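Local coordinates for substrate binding periplasmic protein (Ralstonia solanacearum, PDB 3LOP) that probably binds leucine or a similar amino acid in the periplasm and delivers it to a membrane transporter, at residues R30-L38 / E267-A277; T46-D54 / N64-D72. All coordinates share one frame; numbering follows the deposited sequence.

Interaction 1. Residues R30-L38 / E267-A277. With EDO (1,2-ethanediol), chain C.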
# COMPACT_ATOMS: atom_id res chain seq x y z
N ARG A 30 -1.53 -8.29 -12.28
CA ARG A 30 -1.59 -9.33 -13.30
C ARG A 30 -3.02 -9.42 -13.83
O ARG A 30 -3.24 -9.57 -15.03
CB ARG A 30 -1.16 -10.67 -12.71
CG ARG A 30 -1.13 -11.81 -13.72
CD ARG A 30 -0.58 -13.08 -13.09
NE ARG A 30 -0.50 -14.19 -14.04
CZ ARG A 30 -1.55 -14.83 -14.54
NH1 ARG A 30 -2.77 -14.49 -14.17
NH2 ARG A 30 -1.37 -15.83 -15.40
N LEU A 31 -3.99 -9.32 -12.93
CA LEU A 31 -5.39 -9.39 -13.33
C LEU A 31 -5.71 -8.25 -14.29
O LEU A 31 -6.32 -8.47 -15.34
CB LEU A 31 -6.31 -9.31 -12.12
CG LEU A 31 -7.81 -9.25 -12.46
CD1 LEU A 31 -8.24 -10.51 -13.18
CD2 LEU A 31 -8.62 -9.07 -11.18
N TYR A 32 -5.30 -7.04 -13.94
CA TYR A 32 -5.60 -5.92 -14.82
C TYR A 32 -4.97 -6.09 -16.20
O TYR A 32 -5.62 -5.87 -17.22
CB TYR A 32 -5.14 -4.58 -14.23
CG TYR A 32 -5.58 -3.45 -15.13
CD1 TYR A 32 -6.92 -3.07 -15.18
CD2 TYR A 32 -4.69 -2.88 -16.04
CE1 TYR A 32 -7.38 -2.16 -16.13
CE2 TYR A 32 -5.14 -1.96 -16.99
CZ TYR A 32 -6.48 -1.62 -17.03
OH TYR A 32 -6.93 -0.75 -18.00
N PHE A 33 -3.70 -6.47 -16.24
CA PHE A 33 -3.04 -6.63 -17.53
C PHE A 33 -3.62 -7.79 -18.35
O PHE A 33 -3.73 -7.68 -19.56
CB PHE A 33 -1.53 -6.78 -17.35
CG PHE A 33 -0.85 -5.50 -16.91
CD1 PHE A 33 -1.15 -4.29 -17.53
CD2 PHE A 33 0.08 -5.51 -15.88
CE1 PHE A 33 -0.54 -3.11 -17.13
CE2 PHE A 33 0.70 -4.32 -15.47
CZ PHE A 33 0.39 -3.13 -16.10
N ASP A 34 -4.00 -8.88 -17.69
CA ASP A 34 -4.60 -10.00 -18.43
C ASP A 34 -5.93 -9.52 -19.02
O ASP A 34 -6.27 -9.86 -20.14
CB ASP A 34 -4.86 -11.20 -17.51
CG ASP A 34 -3.60 -11.96 -17.16
OD1 ASP A 34 -2.60 -11.84 -17.90
OD2 ASP A 34 -3.61 -12.71 -16.15
N TRP A 35 -6.66 -8.74 -18.23
CA TRP A 35 -7.95 -8.18 -18.64
C TRP A 35 -7.75 -7.23 -19.82
O TRP A 35 -8.47 -7.29 -20.82
CB TRP A 35 -8.54 -7.46 -17.42
CG TRP A 35 -9.69 -6.50 -17.63
CD1 TRP A 35 -9.71 -5.18 -17.26
CD2 TRP A 35 -11.02 -6.81 -18.08
NE1 TRP A 35 -10.97 -4.66 -17.44
CE2 TRP A 35 -11.79 -5.63 -17.94
CE3 TRP A 35 -11.64 -7.96 -18.59
CZ2 TRP A 35 -13.15 -5.56 -18.29
CZ3 TRP A 35 -12.99 -7.89 -18.93
CH2 TRP A 35 -13.73 -6.70 -18.78
N LEU A 36 -6.74 -6.37 -19.71
CA LEU A 36 -6.42 -5.43 -20.78
C LEU A 36 -6.07 -6.19 -22.05
O LEU A 36 -6.51 -5.84 -23.15
CB LEU A 36 -5.24 -4.55 -20.36
CG LEU A 36 -4.76 -3.49 -21.35
CD1 LEU A 36 -5.87 -2.48 -21.60
CD2 LEU A 36 -3.52 -2.80 -20.80
N ASN A 37 -5.27 -7.25 -21.91
CA ASN A 37 -4.90 -8.05 -23.06
C ASN A 37 -6.14 -8.74 -23.65
O ASN A 37 -6.29 -8.82 -24.84
CB ASN A 37 -3.82 -9.08 -22.70
CG ASN A 37 -2.44 -8.44 -22.52
OD1 ASN A 37 -2.14 -7.39 -23.08
ND2 ASN A 37 -1.59 -9.10 -21.73
N LEU A 38 -7.05 -9.23 -22.83
CA LEU A 38 -8.22 -9.86 -23.43
C LEU A 38 -9.01 -8.85 -24.28
O LEU A 38 -9.69 -9.22 -25.24
CB LEU A 38 -9.14 -10.41 -22.34
CG LEU A 38 -8.74 -11.69 -21.61
CD1 LEU A 38 -9.84 -12.03 -20.62
CD2 LEU A 38 -8.57 -12.82 -22.61
N GLU A 267 -15.24 -3.21 -12.04
CA GLU A 267 -14.34 -3.61 -13.11
C GLU A 267 -13.44 -4.76 -12.65
O GLU A 267 -13.14 -5.68 -13.42
CB GLU A 267 -13.47 -2.44 -13.60
CG GLU A 267 -12.72 -2.80 -14.89
CD GLU A 267 -11.75 -1.74 -15.37
OE1 GLU A 267 -11.61 -0.69 -14.71
OE2 GLU A 267 -11.11 -1.98 -16.42
N PHE A 268 -13.01 -4.71 -11.39
CA PHE A 268 -12.16 -5.76 -10.84
C PHE A 268 -12.90 -7.10 -10.89
O PHE A 268 -12.35 -8.10 -11.34
CB PHE A 268 -11.78 -5.42 -9.39
CG PHE A 268 -10.81 -6.38 -8.76
CD1 PHE A 268 -11.21 -7.65 -8.35
CD2 PHE A 268 -9.48 -6.01 -8.57
CE1 PHE A 268 -10.31 -8.54 -7.75
CE2 PHE A 268 -8.57 -6.88 -7.97
CZ PHE A 268 -8.98 -8.15 -7.56
N ASN A 269 -14.16 -7.10 -10.45
CA ASN A 269 -14.95 -8.33 -10.47
C ASN A 269 -15.25 -8.81 -11.88
O ASN A 269 -15.26 -10.02 -12.13
CB ASN A 269 -16.25 -8.15 -9.68
CG ASN A 269 -16.02 -8.15 -8.18
OD1 ASN A 269 -15.12 -8.83 -7.69
ND2 ASN A 269 -16.83 -7.39 -7.45
N ARG A 270 -15.49 -7.89 -12.80
CA ARG A 270 -15.75 -8.28 -14.18
C ARG A 270 -14.47 -8.86 -14.78
O ARG A 270 -14.51 -9.85 -15.51
CB ARG A 270 -16.23 -7.08 -15.02
CG ARG A 270 -17.65 -6.58 -14.71
CD ARG A 270 -18.67 -7.71 -14.74
NE ARG A 270 -18.85 -8.31 -13.41
CZ ARG A 270 -19.04 -9.60 -13.19
NH1 ARG A 270 -19.08 -10.46 -14.19
NH2 ARG A 270 -19.21 -10.04 -11.94
N ALA A 271 -13.34 -8.24 -14.46
CA ALA A 271 -12.05 -8.71 -14.97
C ALA A 271 -11.75 -10.12 -14.45
O ALA A 271 -11.32 -10.99 -15.21
CB ALA A 271 -10.94 -7.74 -14.55
N ARG A 272 -11.96 -10.33 -13.16
CA ARG A 272 -11.70 -11.63 -12.55
C ARG A 272 -12.50 -12.72 -13.26
O ARG A 272 -11.95 -13.78 -13.58
CB ARG A 272 -12.07 -11.59 -11.06
CG ARG A 272 -11.87 -12.91 -10.33
CD ARG A 272 -12.17 -12.76 -8.85
NE ARG A 272 -12.02 -14.01 -8.12
CZ ARG A 272 -12.83 -15.06 -8.26
NH1 ARG A 272 -13.85 -15.00 -9.11
NH2 ARG A 272 -12.62 -16.16 -7.56
N ALA A 273 -13.77 -12.47 -13.51
CA ALA A 273 -14.61 -13.46 -14.18
C ALA A 273 -14.20 -13.68 -15.63
O ALA A 273 -14.10 -14.82 -16.08
CB ALA A 273 -16.08 -13.03 -14.10
N ALA A 274 -13.95 -12.60 -16.36
CA ALA A 274 -13.56 -12.70 -17.76
C ALA A 274 -12.24 -13.43 -17.96
O ALA A 274 -12.10 -14.25 -18.87
CB ALA A 274 -13.48 -11.31 -18.38
N VAL A 275 -11.26 -13.13 -17.11
CA VAL A 275 -9.94 -13.74 -17.20
C VAL A 275 -9.96 -15.17 -16.66
O VAL A 275 -9.19 -16.02 -17.09
CB VAL A 275 -8.89 -12.91 -16.43
CG1 VAL A 275 -7.57 -13.66 -16.33
CG2 VAL A 275 -8.68 -11.57 -17.14
N GLY A 276 -10.86 -15.42 -15.71
CA GLY A 276 -10.95 -16.74 -15.11
C GLY A 276 -9.89 -16.89 -14.04
O GLY A 276 -9.38 -17.98 -13.80
N ALA A 277 -9.55 -15.77 -13.39
CA ALA A 277 -8.55 -15.75 -12.33
C ALA A 277 -9.17 -16.20 -11.02
O ALA A 277 -9.37 -15.40 -10.10
CB ALA A 277 -7.97 -14.35 -12.19
C1 EDO C . 0.01 -9.84 -18.20
O1 EDO C . -0.17 -10.25 -16.84
C2 EDO C . 0.76 -10.91 -18.97
O2 EDO C . 2.10 -10.98 -18.49
O HOH W 1 -9.68 -0.80 -18.27
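Leu31 and Trp35, one turn apart on helix 19-38, both swing CG to the side opposite their backbone N (chi1 175° and 165°), which carries them across to helix 263-275 as knobs in holes. Branched Leu31 divides its work: CD2 stands over the centre of the Phe268 ring, 3.7 Å from the centroid in a CH-pi contact, while CD1 lies 3.7 Å from Arg272 CA and also meets Val275 and Ala277. Ala271 CB lies 3.5 Å from Trp35 CG, over one face of the five-membered ring; a methyl is small enough to let the indole lie close to the helix, with Ala274 meeting its far ring. The extended Glu267 places OE2 at the indole edge, where Trp35 NE1 donates to its anti lone pair at 2.9 Å, nearly in the ring plane. A water joins the same OE2 to Tyr32 OH, and Lys294 pairs with OE1. Val275 is a knob in turn, fitting among Leu31, Asp34, Trp35 and Leu38. The axes of 30-38 and 267-275 cross at 69°; a Schellman motif ends the latter, with Gly276, lacking a side chain, easily taking positive phi at C-prime. The chemistry implies a largely apolar joint in which one directional bond, together with packing on Ala271, restrains the indole's rotation.

Interaction 2. Residues T46-D54 / N64-D72. With EDO (1,2-ethanediol), chain C.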
# COMPACT_ATOMS: atom_id res chain seq x y z
N THR A 46 0.61 -6.33 -26.84
CA THR A 46 0.43 -7.17 -25.66
C THR A 46 1.30 -6.66 -24.52
O THR A 46 2.47 -6.33 -24.72
CB THR A 46 0.89 -8.63 -25.91
OG1 THR A 46 0.20 -9.18 -27.04
CG2 THR A 46 0.58 -9.50 -24.72
N ILE A 47 0.73 -6.61 -23.32
CA ILE A 47 1.48 -6.18 -22.16
C ILE A 47 1.97 -7.42 -21.43
O ILE A 47 1.21 -8.36 -21.21
CB ILE A 47 0.61 -5.35 -21.19
CG1 ILE A 47 0.03 -4.14 -21.92
CG2 ILE A 47 1.45 -4.90 -19.99
CD1 ILE A 47 1.06 -3.22 -22.54
N ARG A 48 3.25 -7.44 -21.08
CA ARG A 48 3.82 -8.56 -20.36
C ARG A 48 4.30 -8.09 -19.00
O ARG A 48 5.13 -7.18 -18.92
CB ARG A 48 5.00 -9.17 -21.12
CG ARG A 48 5.61 -10.37 -20.39
CD ARG A 48 6.87 -10.90 -21.06
NE ARG A 48 7.98 -9.95 -21.01
CZ ARG A 48 9.26 -10.28 -21.11
NH1 ARG A 48 9.60 -11.56 -21.26
NH2 ARG A 48 10.20 -9.35 -21.07
N LEU A 49 3.77 -8.69 -17.95
CA LEU A 49 4.17 -8.34 -16.59
C LEU A 49 5.11 -9.42 -16.08
O LEU A 49 4.76 -10.60 -16.08
CB LEU A 49 2.96 -8.24 -15.67
CG LEU A 49 3.27 -8.11 -14.17
CD1 LEU A 49 4.03 -6.81 -13.91
CD2 LEU A 49 1.98 -8.13 -13.38
N VAL A 50 6.30 -9.01 -15.67
CA VAL A 50 7.30 -9.93 -15.15
C VAL A 50 7.49 -9.59 -13.67
O VAL A 50 7.75 -8.44 -13.32
CB VAL A 50 8.65 -9.78 -15.89
CG1 VAL A 50 9.64 -10.83 -15.39
CG2 VAL A 50 8.43 -9.92 -17.39
N ALA A 51 7.35 -10.58 -12.81
CA ALA A 51 7.50 -10.36 -11.38
C ALA A 51 8.62 -11.20 -10.80
O ALA A 51 9.00 -12.23 -11.37
CB ALA A 51 6.19 -10.68 -10.66
N ARG A 52 9.17 -10.76 -9.67
CA ARG A 52 10.23 -11.51 -9.01
C ARG A 52 10.14 -11.31 -7.51
O ARG A 52 9.94 -10.20 -7.02
CB ARG A 52 11.62 -11.08 -9.52
CG ARG A 52 12.74 -12.03 -9.08
CD ARG A 52 13.99 -11.82 -9.91
NE ARG A 52 13.73 -12.12 -11.32
CZ ARG A 52 14.56 -11.81 -12.31
NH1 ARG A 52 15.70 -11.20 -12.06
NH2 ARG A 52 14.22 -12.09 -13.56
N ASP A 53 10.28 -12.42 -6.80
CA ASP A 53 10.21 -12.45 -5.35
C ASP A 53 11.46 -11.83 -4.73
O ASP A 53 12.57 -12.19 -5.10
CB ASP A 53 10.07 -13.92 -4.92
CG ASP A 53 9.85 -14.10 -3.43
OD1 ASP A 53 9.66 -13.11 -2.69
OD2 ASP A 53 9.86 -15.27 -2.99
N ASP A 54 11.28 -10.87 -3.83
CA ASP A 54 12.43 -10.28 -3.15
C ASP A 54 12.40 -10.60 -1.66
O ASP A 54 13.31 -10.23 -0.92
CB ASP A 54 12.54 -8.76 -3.37
CG ASP A 54 11.30 -7.99 -2.96
OD1 ASP A 54 10.51 -8.47 -2.11
OD2 ASP A 54 11.13 -6.86 -3.48
N ASN A 64 16.95 -7.38 -7.80
CA ASN A 64 15.86 -7.74 -8.69
C ASN A 64 15.57 -6.66 -9.72
O ASN A 64 15.50 -6.93 -10.92
CB ASN A 64 14.58 -8.01 -7.90
CG ASN A 64 14.56 -9.37 -7.25
OD1 ASN A 64 15.50 -10.16 -7.37
ND2 ASN A 64 13.48 -9.66 -6.55
N VAL A 65 15.39 -5.43 -9.25
CA VAL A 65 15.08 -4.34 -10.16
C VAL A 65 16.19 -4.08 -11.17
O VAL A 65 15.92 -3.92 -12.36
CB VAL A 65 14.76 -3.04 -9.39
CG1 VAL A 65 14.52 -1.89 -10.37
CG2 VAL A 65 13.50 -3.26 -8.54
N ARG A 66 17.44 -4.06 -10.72
CA ARG A 66 18.55 -3.84 -11.63
C ARG A 66 18.61 -4.95 -12.68
O ARG A 66 18.74 -4.68 -13.87
CB ARG A 66 19.87 -3.77 -10.86
CG ARG A 66 21.09 -3.66 -11.77
CD ARG A 66 22.35 -3.31 -11.00
NE ARG A 66 22.38 -1.90 -10.61
CZ ARG A 66 22.46 -1.48 -9.35
NH1 ARG A 66 22.52 -2.35 -8.35
NH2 ARG A 66 22.48 -0.18 -9.09
N ASP A 67 18.51 -6.20 -12.23
CA ASP A 67 18.54 -7.34 -13.15
C ASP A 67 17.39 -7.29 -14.16
O ASP A 67 17.61 -7.43 -15.36
CB ASP A 67 18.46 -8.67 -12.39
CG ASP A 67 19.70 -8.95 -11.55
OD1 ASP A 67 20.79 -8.46 -11.90
OD2 ASP A 67 19.57 -9.68 -10.54
N MSE A 68 16.17 -7.10 -13.68
CA MSE A 68 15.02 -7.07 -14.57
C MSE A 68 15.03 -5.87 -15.53
O MSE A 68 14.58 -5.97 -16.67
CB MSE A 68 13.70 -7.11 -13.77
CG MSE A 68 13.12 -8.55 -13.58
SE MSE A 68 11.46 -8.71 -12.60
CE MSE A 68 12.20 -7.91 -11.19
N ALA A 69 15.56 -4.74 -15.07
CA ALA A 69 15.61 -3.55 -15.92
C ALA A 69 16.52 -3.76 -17.12
O ALA A 69 16.35 -3.13 -18.16
CB ALA A 69 16.10 -2.35 -15.11
N ARG A 70 17.50 -4.65 -16.96
CA ARG A 70 18.45 -4.92 -18.03
C ARG A 70 18.05 -6.04 -18.97
O ARG A 70 18.30 -5.98 -20.17
CB ARG A 70 19.81 -5.23 -17.42
CG ARG A 70 20.38 -4.08 -16.61
CD ARG A 70 21.74 -4.42 -16.04
NE ARG A 70 22.30 -3.28 -15.31
CZ ARG A 70 23.53 -3.25 -14.81
NH1 ARG A 70 24.33 -4.29 -14.95
NH2 ARG A 70 23.95 -2.17 -14.17
N VAL A 71 17.41 -7.07 -18.43
CA VAL A 71 17.01 -8.23 -19.22
C VAL A 71 15.59 -8.21 -19.79
O VAL A 71 15.37 -8.67 -20.91
CB VAL A 71 17.17 -9.53 -18.39
CG1 VAL A 71 16.71 -10.73 -19.21
CG2 VAL A 71 18.62 -9.69 -17.97
N ASP A 72 14.64 -7.67 -19.04
CA ASP A 72 13.26 -7.66 -19.50
C ASP A 72 12.78 -6.46 -20.30
O ASP A 72 11.60 -6.39 -20.67
CB ASP A 72 12.33 -7.89 -18.30
CG ASP A 72 12.55 -9.24 -17.65
OD1 ASP A 72 12.44 -10.26 -18.36
OD2 ASP A 72 12.83 -9.29 -16.44
C1 EDO C . 0.01 -9.84 -18.20
O1 EDO C . -0.17 -10.25 -16.84
C2 EDO C . 0.76 -10.91 -18.97
O2 EDO C . 2.10 -10.98 -18.49
O HOH W 2 12.96 -9.79 -22.39
O HOH W 3 17.27 -10.92 -9.52
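Arg52 of edge strand 47-53 lies against Met68 (selenomethionine) and Asn64 of helix 58-71, the helix that follows this strand in the parallel alpha/beta sheet of a periplasmic-binding-protein lobe. The long aliphatic stem of Arg52 suits the sheet margin: Arg52 CB meets Met68 CE at 3.6 Å, Arg52 CD lies 3.4 Å from Asn64 OD1, and a bend at chi3 (-62°) turns one guanidinium face over Met68 CG. The flexible selenomethionine also runs past Val50, with Met68 SE 3.9 Å from Val50 CG1. Asn64, with both a donor and an acceptor, ties the helix to the strand end: ND2 gives a hydrogen bond to Asp53 O at 3.1 Å, arriving well above the carbonyl plane. At the other end Arg48 reaches Asp72, with a weak bond from NH2 to the backbone O and a long, purely electrostatic pairing with OD1.

Further out, Ser7 holds Arg48 NE, while Gln60 and Ser11 bond to the amide of Asn64 and help fix its rotation. Ser11 also binds Asp54 OD2. The charges of Arg52 and Asp67 stay beyond salt-bridge distance and are joined by solvent: one water accepts from Arg52 NH1 at 3.0 Å and donates to both Asn64 OD1 and Asp67 OD2.

How the interactions relate
Interactions 1 and 2 both belong to the lobe built on the five-stranded parallel sheet. Each grades from core to surface: Leu31, Phe268 and Ala271 are buried but Leu38 and Ala274 exposed in interaction 1; Asn64, Met68 and Asp72 are buried but Arg48 and Asp67 exposed in interaction 2. They are joined through helix 19-38, which also packs on strand 47-53: Phe33 rests on Ile47, and Asn37 ND2 probably bonds Ile47 O at 2.9 Å. Interaction 1 brings in a helix from far along the chain and is mainly apolar. Interaction 2 is local, strand to following helix, where arginines, acids and waters join selenomethionine. An ethanediol, probably from crystallisation, bridges Asp34 OD1 and Leu49 N.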